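Local coordinates for hexapeptide transferase family protein (Anaplasma phagocytophilum, PDB 3IXC), which probably works as a transferase, and binds magnesium ions on a trimeric left-handed beta helix of the gamma-carbonic-anhydrase-like family, at residues R147-I150 with L156-G159; F164-M167 with E171-L174; G55-I60 with N182-S187. One frame throughout, in Å; residues are numbered along the deposited sequence. Where two conformers were deposited one is given.

Interaction 1 (R147-I150 with L156-G159)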
ATOM      1  N   ARG A 147      14.065 -12.745  -5.201  1.00 10.87           N
ATOM      2  CA  ARG A 147      15.436 -12.465  -4.793  0.50 10.98           C
ATOM      3  C   ARG A 147      16.471 -12.855  -5.851  1.00 10.83           C
ATOM      4  O   ARG A 147      16.446 -13.956  -6.404  1.00 11.41           O
ATOM      5  CB  ARG A 147      15.755 -13.091  -3.429  0.50 11.00           C
ATOM      6  CG  ARG A 147      15.108 -12.357  -2.250  0.50 11.74           C
ATOM      7  CD  ARG A 147      15.615 -12.894  -0.916  0.50 12.65           C
ATOM      8  NE  ARG A 147      15.071 -12.158   0.225  0.50 13.23           N
ATOM      9  CZ  ARG A 147      15.373 -12.418   1.493  0.50 14.61           C
ATOM     10  NH1 ARG A 147      16.214 -13.401   1.787  0.50 15.47           N
ATOM     11  NH2 ARG A 147      14.834 -11.701   2.470  0.50 14.60           N
ATOM     12  N   GLY A 148      17.366 -11.919  -6.143  1.00 10.94           N
ATOM     13  CA  GLY A 148      18.497 -12.167  -7.034  1.00 10.79           C
ATOM     14  C   GLY A 148      18.236 -12.188  -8.529  1.00 10.88           C
ATOM     15  O   GLY A 148      19.168 -12.379  -9.308  1.00 11.07           O
ATOM     16  N   LYS A 149      16.983 -12.001  -8.936  1.00 10.85           N
ATOM     17  CA  LYS A 149      16.641 -12.021 -10.363  1.00 11.42           C
ATOM     18  C   LYS A 149      17.154 -10.765 -11.051  1.00 11.14           C
ATOM     19  O   LYS A 149      17.171  -9.692 -10.446  1.00 11.52           O
ATOM     20  CB  LYS A 149      15.130 -12.185 -10.576  1.00 11.44           C
ATOM     21  CG  LYS A 149      14.580 -13.554 -10.158  1.00 12.91           C
ATOM     22  CD  LYS A 149      14.876 -14.620 -11.226  1.00 15.48           C
ATOM     23  CE  LYS A 149      14.358 -15.999 -10.819  1.00 17.10           C
ATOM     24  NZ  LYS A 149      15.332 -16.780 -10.000  1.00 19.15           N
ATOM     25  N   ILE A 150      17.579 -10.920 -12.305  1.00 11.22           N
ATOM     26  CA  ILE A 150      18.159  -9.825 -13.082  0.50 11.62           C
ATOM     27  C   ILE A 150      17.321  -9.543 -14.329  1.00 11.56           C
ATOM     28  O   ILE A 150      17.225 -10.394 -15.222  1.00 12.02           O
ATOM     29  CB  ILE A 150      19.616 -10.140 -13.529  0.50 11.66           C
ATOM     30  CG1 ILE A 150      20.402 -10.871 -12.432  0.50 12.37           C
ATOM     31  CG2 ILE A 150      20.333  -8.865 -13.976  0.50 11.99           C
ATOM     32  CD1 ILE A 150      20.747 -10.021 -11.238  0.50 13.29           C
ATOM     33  N   LEU A 156      11.069  -6.485 -20.745  1.00  8.10           N
ATOM     34  CA  LEU A 156       9.878  -6.325 -19.931  1.00  8.52           C
ATOM     35  C   LEU A 156       9.614  -7.652 -19.214  1.00  8.72           C
ATOM     36  O   LEU A 156       9.498  -8.700 -19.848  1.00  8.79           O
ATOM     37  CB  LEU A 156       8.666  -5.931 -20.790  1.00  8.34           C
ATOM     38  CG  LEU A 156       7.294  -5.944 -20.093  1.00  8.51           C
ATOM     39  CD1 LEU A 156       7.225  -4.969 -18.911  1.00 10.24           C
ATOM     40  CD2 LEU A 156       6.195  -5.642 -21.113  1.00  9.93           C
ATOM     41  N   TRP A 157       9.556  -7.593 -17.887  1.00  9.20           N
ATOM     42  CA  TRP A 157       9.184  -8.752 -17.079  1.00  9.19           C
ATOM     43  C   TRP A 157       7.818  -8.488 -16.464  1.00  9.49           C
ATOM     44  O   TRP A 157       7.413  -7.328 -16.284  1.00  9.64           O
ATOM     45  CB  TRP A 157      10.214  -8.981 -15.971  1.00  9.51           C
ATOM     46  CG  TRP A 157      11.488  -9.659 -16.413  1.00  8.92           C
ATOM     47  CD1 TRP A 157      12.195  -9.441 -17.567  1.00  9.32           C
ATOM     48  CD2 TRP A 157      12.226 -10.631 -15.667  1.00  9.72           C
ATOM     49  NE1 TRP A 157      13.320 -10.230 -17.589  1.00  9.33           N
ATOM     50  CE2 TRP A 157      13.361 -10.976 -16.436  1.00 10.72           C
ATOM     51  CE3 TRP A 157      12.031 -11.256 -14.425  1.00 10.10           C
ATOM     52  CZ2 TRP A 157      14.301 -11.918 -16.005  1.00 11.09           C
ATOM     53  CZ3 TRP A 157      12.971 -12.199 -13.994  1.00 11.54           C
ATOM     54  CH2 TRP A 157      14.088 -12.518 -14.787  1.00 10.37           C
ATOM     55  N   ALA A 158       7.108  -9.569 -16.152  1.00  9.00           N
ATOM     56  CA  ALA A 158       5.760  -9.476 -15.599  1.00  8.95           C
ATOM     57  C   ALA A 158       5.435 -10.731 -14.824  1.00  9.14           C
ATOM     58  O   ALA A 158       6.038 -11.792 -15.049  1.00  9.47           O
ATOM     59  CB  ALA A 158       4.733  -9.280 -16.720  1.00  9.39           C
ATOM     60  N   GLY A 159       4.468 -10.604 -13.922  1.00  9.27           N
ATOM     61  CA  GLY A 159       3.932 -11.761 -13.213  1.00  8.87           C
ATOM     62  C   GLY A 159       4.409 -11.901 -11.784  1.00  9.18           C
ATOM     63  O   GLY A 159       5.173 -11.069 -11.274  1.00  8.89           O
TER
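Trp157 meets the chain at Lys149 and Ile150 through the six-membered half of its indole. Its closest approach is to a backbone atom: CZ2 of Trp157 lies 3.4 Å from the carbonyl O of Ile150, with CH2 of the same ring 3.8 Å from that oxygen, which comes in obliquely to the ring. Beside it, CB of Lys149 packs 4.0 Å from CZ3 of Trp157, and the two side chains cross at about a right angle. The loose side begins with the rest of Lys149: a bend at chi2 (-79°) keeps CD 4.1 Å from CZ3 of Trp157, and a further bend at chi4 precedes the ammonium, which leads away from the strand. A long, flexible lysine suits such an edge, since its methylenes can pack and its charge remain at the surface. The whole contact buries 123 Å². It lies within the last coil of the left-handed beta helix, between the loop entering strand 150-151 and the coil's third side, strand 155-159. No hydrogen bond crosses between the segments; the indole NE1 is instead bonded to Glu155. The cohesion here is therefore van der Waals in kind, with a polar carbonyl lying against an aromatic ring.

Interaction 2 (F164-M167 with E171-L174)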
ATOM      1  N   PHE A 164      10.642 -13.082 -17.620  1.00  9.23           N
ATOM      2  CA  PHE A 164      10.731 -12.402 -18.904  1.00  9.25           C
ATOM      3  C   PHE A 164       9.453 -12.613 -19.720  1.00  9.07           C
ATOM      4  O   PHE A 164       9.012 -13.749 -19.915  1.00  9.34           O
ATOM      5  CB  PHE A 164      11.950 -12.897 -19.680  1.00  9.23           C
ATOM      6  CG  PHE A 164      12.030 -12.367 -21.082  1.00  9.58           C
ATOM      7  CD1 PHE A 164      12.501 -11.084 -21.323  1.00 10.15           C
ATOM      8  CD2 PHE A 164      11.633 -13.151 -22.159  1.00 11.10           C
ATOM      9  CE1 PHE A 164      12.577 -10.584 -22.618  1.00 10.48           C
ATOM     10  CE2 PHE A 164      11.706 -12.661 -23.467  1.00 11.66           C
ATOM     11  CZ  PHE A 164      12.186 -11.372 -23.692  1.00 10.77           C
ATOM     12  N   LEU A 165       8.868 -11.507 -20.182  1.00  8.83           N
ATOM     13  CA  LEU A 165       7.686 -11.545 -21.042  1.00  8.58           C
ATOM     14  C   LEU A 165       8.069 -11.325 -22.503  1.00  8.56           C
ATOM     15  O   LEU A 165       7.742 -12.142 -23.367  1.00  9.00           O
ATOM     16  CB  LEU A 165       6.662 -10.493 -20.607  1.00  8.81           C
ATOM     17  CG  LEU A 165       5.316 -10.495 -21.346  1.00  9.56           C
ATOM     18  CD1 LEU A 165       4.518 -11.795 -21.092  1.00 11.68           C
ATOM     19  CD2 LEU A 165       4.507  -9.275 -20.947  1.00 10.39           C
ATOM     20  N   ARG A 166       8.756 -10.215 -22.764  1.00  8.23           N
ATOM     21  CA  ARG A 166       9.154  -9.841 -24.123  1.00  7.97           C
ATOM     22  C   ARG A 166      10.100  -8.651 -24.043  1.00  8.04           C
ATOM     23  O   ARG A 166      10.251  -8.037 -22.990  1.00  8.11           O
ATOM     24  CB  ARG A 166       7.930  -9.459 -24.958  1.00  7.56           C
ATOM     25  CG  ARG A 166       7.090  -8.327 -24.352  1.00  7.59           C
ATOM     26  CD  ARG A 166       5.995  -7.875 -25.307  1.00  7.96           C
ATOM     27  NE  ARG A 166       5.082  -6.903 -24.703  1.00  8.28           N
ATOM     28  CZ  ARG A 166       5.331  -5.596 -24.597  1.00  9.92           C
ATOM     29  NH1 ARG A 166       6.483  -5.093 -25.040  1.00  9.93           N
ATOM     30  NH2 ARG A 166       4.433  -4.790 -24.033  1.00  9.06           N
ATOM     31  N   MET A 167      10.736  -8.325 -25.164  1.00  8.32           N
ATOM     32  CA  MET A 167      11.420  -7.043 -25.267  1.00  8.28           C
ATOM     33  C   MET A 167      10.392  -5.912 -25.393  1.00  9.01           C
ATOM     34  O   MET A 167       9.249  -6.129 -25.807  1.00  8.51           O
ATOM     35  CB  MET A 167      12.393  -7.028 -26.453  1.00  8.19           C
ATOM     36  CG  MET A 167      13.496  -8.086 -26.379  1.00  8.45           C
ATOM     37  SD  MET A 167      14.530  -7.995 -24.902  1.00  9.46           S
ATOM     38  CE  MET A 167      15.564  -6.570 -25.253  1.00  9.94           C
ATOM     39  N   GLU A 171       8.139   2.553 -28.635  1.00 10.21           N
ATOM     40  CA  GLU A 171       7.337   3.477 -27.830  1.00 10.88           C
ATOM     41  C   GLU A 171       7.604   3.311 -26.329  1.00 10.23           C
ATOM     42  O   GLU A 171       7.751   4.304 -25.599  1.00  9.67           O
ATOM     43  CB  GLU A 171       5.846   3.310 -28.146  1.00 11.57           C
ATOM     44  CG  GLU A 171       4.922   4.294 -27.432  1.00 16.28           C
ATOM     45  CD  GLU A 171       3.441   4.034 -27.686  1.00 21.17           C
ATOM     46  OE1 GLU A 171       3.101   3.186 -28.549  1.00 25.61           O
ATOM     47  OE2 GLU A 171       2.609   4.685 -27.019  1.00 23.92           O
ATOM     48  N   GLU A 172       7.683   2.060 -25.881  1.00  9.75           N
ATOM     49  CA  GLU A 172       7.951   1.758 -24.471  1.00  9.47           C
ATOM     50  C   GLU A 172       9.344   2.206 -24.031  1.00  9.54           C
ATOM     51  O   GLU A 172       9.502   2.752 -22.927  1.00  9.39           O
ATOM     52  CB  GLU A 172       7.752   0.269 -24.197  1.00  9.72           C
ATOM     53  CG  GLU A 172       6.286  -0.117 -24.131  1.00  9.71           C
ATOM     54  CD  GLU A 172       6.055  -1.605 -24.182  1.00  9.57           C
ATOM     55  OE1 GLU A 172       6.968  -2.351 -24.596  1.00  8.70           O
ATOM     56  OE2 GLU A 172       4.942  -2.024 -23.805  1.00 10.04           O
ATOM     57  N   ILE A 173      10.344   1.995 -24.889  1.00  9.03           N
ATOM     58  CA  ILE A 173      11.720   2.417 -24.591  0.50  9.03           C
ATOM     59  C   ILE A 173      11.788   3.945 -24.504  1.00  9.18           C
ATOM     60  O   ILE A 173      12.375   4.510 -23.565  1.00  8.59           O
ATOM     61  CB  ILE A 173      12.734   1.891 -25.640  0.50  9.07           C
ATOM     62  CG1 ILE A 173      12.776   0.363 -25.632  0.50  9.31           C
ATOM     63  CG2 ILE A 173      14.138   2.425 -25.356  0.50  9.06           C
ATOM     64  CD1 ILE A 173      13.551  -0.220 -24.470  0.50  8.06           C
ATOM     65  N   LEU A 174      11.179   4.620 -25.479  1.00  9.01           N
ATOM     66  CA  LEU A 174      11.124   6.084 -25.437  1.00  9.13           C
ATOM     67  C   LEU A 174      10.431   6.591 -24.170  1.00  9.03           C
ATOM     68  O   LEU A 174      10.803   7.635 -23.619  1.00  9.20           O
ATOM     69  CB  LEU A 174      10.413   6.639 -26.673  1.00  9.18           C
ATOM     70  CG  LEU A 174      11.181   6.499 -27.989  1.00  8.51           C
ATOM     71  CD1 LEU A 174      10.263   6.847 -29.159  1.00  8.69           C
ATOM     72  CD2 LEU A 174      12.421   7.401 -27.997  1.00  9.24           C
TER
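Arg166 and Glu172 form a bidentate, end-on salt bridge, the clasp between the C-terminal helix 170-188 and the antiparallel strand 162-167 that follows the coils of the left-handed beta helix. NH1 of Arg166 gives its hydrogen to OE1 of Glu172 at 2.8 Å, with an N-H...O angle of 173°. The second bond, from NH2 of Arg166 to OE2 of Glu172, is also 2.8 Å long and is practically straight at 179°. Both oxygens use their syn lone pairs, and the guanidinium and carboxylate planes are only 6° apart, so the two flat groups meet edge to edge. Arginine suits this place because its two terminal nitrogens match the spacing of a carboxylate's oxygens, and its long chain, extended from CG to NE, spans the gap from the strand. Glutamate, likewise extended beyond CG, reaches out from the first turn of the helix to meet it from the opposite direction.

Each partner is also tied to backbone. NH1 of Arg166 makes a second, more bent bond of 3.1 Å to the carbonyl O of Met167, and that oxygen lies close to the guanidinium plane of Arg166. OE1 of Glu172 accepts from the N of Thr169 near the start of the helix, which helps to fix the carboxylate's rotation and links it to the turn between strand and helix. Little packing surrounds the pair, for the contact buries just 89 Å² at the surface. On the strand side, Leu165 and Arg166 both face Leu156 in a classic beta bulge, and the backbone N of Arg166 sits 3.7 Å above the plane of the Phe164 ring, over its centre.

Interaction 3 (G55-I60 with N182-S187)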
ATOM      1  N   GLY A  55      18.702  12.764  -5.051  1.00  9.39           N
ATOM      2  CA  GLY A  55      19.354  13.598  -6.056  1.00  9.26           C
ATOM      3  C   GLY A  55      18.542  14.740  -6.635  1.00  8.69           C
ATOM      4  O   GLY A  55      17.350  14.893  -6.343  1.00  8.29           O
ATOM      5  N   LYS A  56      19.219  15.536  -7.462  1.00  8.39           N
ATOM      6  CA  LYS A  56      18.638  16.669  -8.174  1.00  8.56           C
ATOM      7  C   LYS A  56      17.355  16.284  -8.915  1.00  8.53           C
ATOM      8  O   LYS A  56      17.327  15.280  -9.622  1.00  8.37           O
ATOM      9  CB  LYS A  56      19.685  17.212  -9.159  1.00  8.50           C
ATOM     10  CG  LYS A  56      19.176  18.140 -10.227  1.00 10.53           C
ATOM     11  CD  LYS A  56      20.352  18.617 -11.088  1.00 13.06           C
ATOM     12  CE  LYS A  56      19.885  19.500 -12.237  1.00 14.99           C
ATOM     13  NZ  LYS A  56      21.058  20.023 -13.014  1.00 16.29           N
ATOM     14  N   ASN A  57      16.305  17.087  -8.747  1.00  8.37           N
ATOM     15  CA  ASN A  57      15.052  16.931  -9.500  1.00  8.05           C
ATOM     16  C   ASN A  57      14.289  15.637  -9.250  1.00  8.12           C
ATOM     17  O   ASN A  57      13.369  15.323  -9.998  1.00  8.12           O
ATOM     18  CB  ASN A  57      15.276  17.095 -11.016  1.00  8.50           C
ATOM     19  CG  ASN A  57      15.736  18.496 -11.397  1.00 10.35           C
ATOM     20  OD1 ASN A  57      15.433  19.487 -10.713  1.00 11.45           O
ATOM     21  ND2 ASN A  57      16.457  18.589 -12.511  1.00 12.34           N
ATOM     22  N   ALA A  58      14.679  14.877  -8.224  1.00  7.86           N
ATOM     23  CA  ALA A  58      13.890  13.711  -7.828  1.00  7.88           C
ATOM     24  C   ALA A  58      12.559  14.160  -7.235  1.00  8.10           C
ATOM     25  O   ALA A  58      12.402  15.317  -6.843  1.00  8.62           O
ATOM     26  CB  ALA A  58      14.656  12.845  -6.833  1.00  8.03           C
ATOM     27  N   SER A  59      11.598  13.246  -7.178  1.00  7.81           N
ATOM     28  CA  SER A  59      10.316  13.546  -6.551  1.00  8.13           C
ATOM     29  C   SER A  59       9.847  12.334  -5.755  1.00  8.25           C
ATOM     30  O   SER A  59       9.770  11.210  -6.269  1.00  8.59           O
ATOM     31  CB  SER A  59       9.262  14.028  -7.567  1.00  8.51           C
ATOM     32  OG  SER A  59       9.086  13.130  -8.662  1.00  8.88           O
ATOM     33  N   ILE A  60       9.583  12.584  -4.482  1.00  8.36           N
ATOM     34  CA  ILE A  60       9.192  11.548  -3.524  1.00  8.52           C
ATOM     35  C   ILE A  60       7.780  11.909  -3.082  1.00  8.32           C
ATOM     36  O   ILE A  60       7.561  12.969  -2.490  1.00  8.13           O
ATOM     37  CB  ILE A  60      10.176  11.509  -2.325  1.00  9.25           C
ATOM     38  CG1 ILE A  60      11.640  11.429  -2.817  1.00  9.46           C
ATOM     39  CG2 ILE A  60       9.816  10.390  -1.358  1.00 10.24           C
ATOM     40  CD1 ILE A  60      11.991  10.163  -3.635  1.00 10.87           C
ATOM     41  N   ASN A 182       8.381  13.881 -17.460  1.00  6.06           N
ATOM     42  CA  ASN A 182       7.021  14.280 -17.107  1.00  6.18           C
ATOM     43  C   ASN A 182       6.894  14.513 -15.611  1.00  6.26           C
ATOM     44  O   ASN A 182       6.283  15.496 -15.184  1.00  6.27           O
ATOM     45  CB  ASN A 182       6.005  13.218 -17.541  1.00  5.99           C
ATOM     46  CG  ASN A 182       5.809  13.152 -19.044  1.00  6.69           C
ATOM     47  OD1 ASN A 182       6.289  14.004 -19.801  1.00  7.22           O
ATOM     48  ND2 ASN A 182       5.093  12.121 -19.490  1.00  8.69           N
ATOM     49  N   TYR A 183       7.484  13.611 -14.822  1.00  6.60           N
ATOM     50  CA  TYR A 183       7.385  13.702 -13.369  1.00  6.47           C
ATOM     51  C   TYR A 183       8.182  14.861 -12.787  1.00  7.03           C
ATOM     52  O   TYR A 183       7.748  15.484 -11.806  1.00  7.49           O
ATOM     53  CB  TYR A 183       7.722  12.358 -12.690  1.00  6.71           C
ATOM     54  CG  TYR A 183       6.462  11.689 -12.210  1.00  6.33           C
ATOM     55  CD1 TYR A 183       5.949  11.978 -10.944  1.00  6.96           C
ATOM     56  CD2 TYR A 183       5.734  10.840 -13.043  1.00  6.43           C
ATOM     57  CE1 TYR A 183       4.753  11.408 -10.509  1.00  6.61           C
ATOM     58  CE2 TYR A 183       4.536  10.273 -12.617  1.00  7.38           C
ATOM     59  CZ  TYR A 183       4.064  10.561 -11.346  1.00  7.87           C
ATOM     60  OH  TYR A 183       2.891  10.003 -10.914  1.00  7.97           O
ATOM     61  N   ILE A 184       9.324  15.168 -13.396  1.00  6.25           N
ATOM     62  CA  ILE A 184      10.071  16.362 -12.986  1.00  6.24           C
ATOM     63  C   ILE A 184       9.177  17.584 -13.194  1.00  6.06           C
ATOM     64  O   ILE A 184       9.014  18.398 -12.279  1.00  6.82           O
ATOM     65  CB  ILE A 184      11.415  16.518 -13.741  1.00  5.77           C
ATOM     66  CG1 ILE A 184      12.344  15.333 -13.429  1.00  5.92           C
ATOM     67  CG2 ILE A 184      12.095  17.856 -13.363  1.00  6.71           C
ATOM     68  CD1 ILE A 184      13.582  15.232 -14.354  1.00  8.19           C
ATOM     69  N   ALA A 185       8.576  17.685 -14.379  1.00  6.01           N
ATOM     70  CA  ALA A 185       7.707  18.823 -14.700  1.00  6.35           C
ATOM     71  C   ALA A 185       6.500  18.890 -13.769  1.00  6.58           C
ATOM     72  O   ALA A 185       6.160  19.967 -13.256  1.00  6.96           O
ATOM     73  CB  ALA A 185       7.265  18.766 -16.156  1.00  6.31           C
ATOM     74  N   LEU A 186       5.873  17.735 -13.544  1.00  6.55           N
ATOM     75  CA  LEU A 186       4.714  17.625 -12.649  1.00  6.94           C
ATOM     76  C   LEU A 186       5.051  18.117 -11.244  1.00  7.24           C
ATOM     77  O   LEU A 186       4.296  18.902 -10.648  1.00  7.16           O
ATOM     78  CB  LEU A 186       4.221  16.167 -12.597  1.00  6.56           C
ATOM     79  CG  LEU A 186       2.929  15.887 -11.814  1.00  7.50           C
ATOM     80  CD1 LEU A 186       1.734  16.626 -12.421  1.00  6.91           C
ATOM     81  CD2 LEU A 186       2.645  14.398 -11.767  1.00  7.87           C
ATOM     82  N   SER A 187       6.194  17.673 -10.724  1.00  6.86           N
ATOM     83  CA  SER A 187       6.605  18.036  -9.364  1.00  6.94           C
ATOM     84  C   SER A 187       6.913  19.529  -9.200  1.00  7.57           C
ATOM     85  O   SER A 187       6.815  20.055  -8.090  1.00  7.26           O
ATOM     86  CB  SER A 187       7.790  17.180  -8.907  1.00  6.92           C
ATOM     87  OG  SER A 187       8.988  17.546  -9.573  1.00  8.49           O
TER
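Ile184 lies across the Asn57 side chain at a slant, one branch by that residue's carbonyl, the other by its CB. CG1 of Ile184 rests 3.6 Å from the carbonyl O of Asn57, while CG2 of Ile184 is 4.0 Å from CB of Asn57. With chi1 at -63°, CG1 stands beside the helix backbone N and CG2 beside the carbonyl carbon, which presents both to the turn. Asn57 suits the left-handed position (phi 64°) of the type II turn Gly55-Ala58. One step on, the small side chains of Ser59 and Ser187 point at each other, CB to CB 3.7 Å, letting the helix come close to the coil. Ser187 turns its OG back to the carbonyl O of Ile184 at 2.8 Å, satisfying a buried hydroxyl. OG of Ser59, weakly hydrogen-bonded to NE1 of Trp61, approaches CD1 of Tyr183 obliquely at 4.0 Å. The Tyr183 ring meets Trp61 nearly perpendicularly and its OH bonds to Arg67 of the second subunit; the side chain lies about 4 Å from that of magnesium-binding His106 and from a bound magnesium ion. No hydrogen bond joins the two segments, but Arg188 of the same helix bonds OD1 of Asn57, so packing is backed by a polar tie.

How the interactions relate
Interaction 3 is the buried contact of the three; interactions 1 and 2 lie at the surface, away from the metal sites. Interactions 1 and 2 are neighbours: they use adjacent antiparallel strands, 155-159 and 162-167, where Leu156 pairs with Leu165 and Arg166 through the backbone. Interactions 2 and 3 both use helix 170-188: one fastens its start to strand 162-167, beyond the coils, the other lays its far end on an early coil near the subunit interface. Their chemistry follows. A charged pair serves the surface clasp, one aromatic ring against backbone and methylenes serves interaction 1, and serines, an isoleucine against an asparagine turn, and a tyrosine ring serve interaction 3. Interactions 1 and 3 lie on opposite sides of the chain's centre.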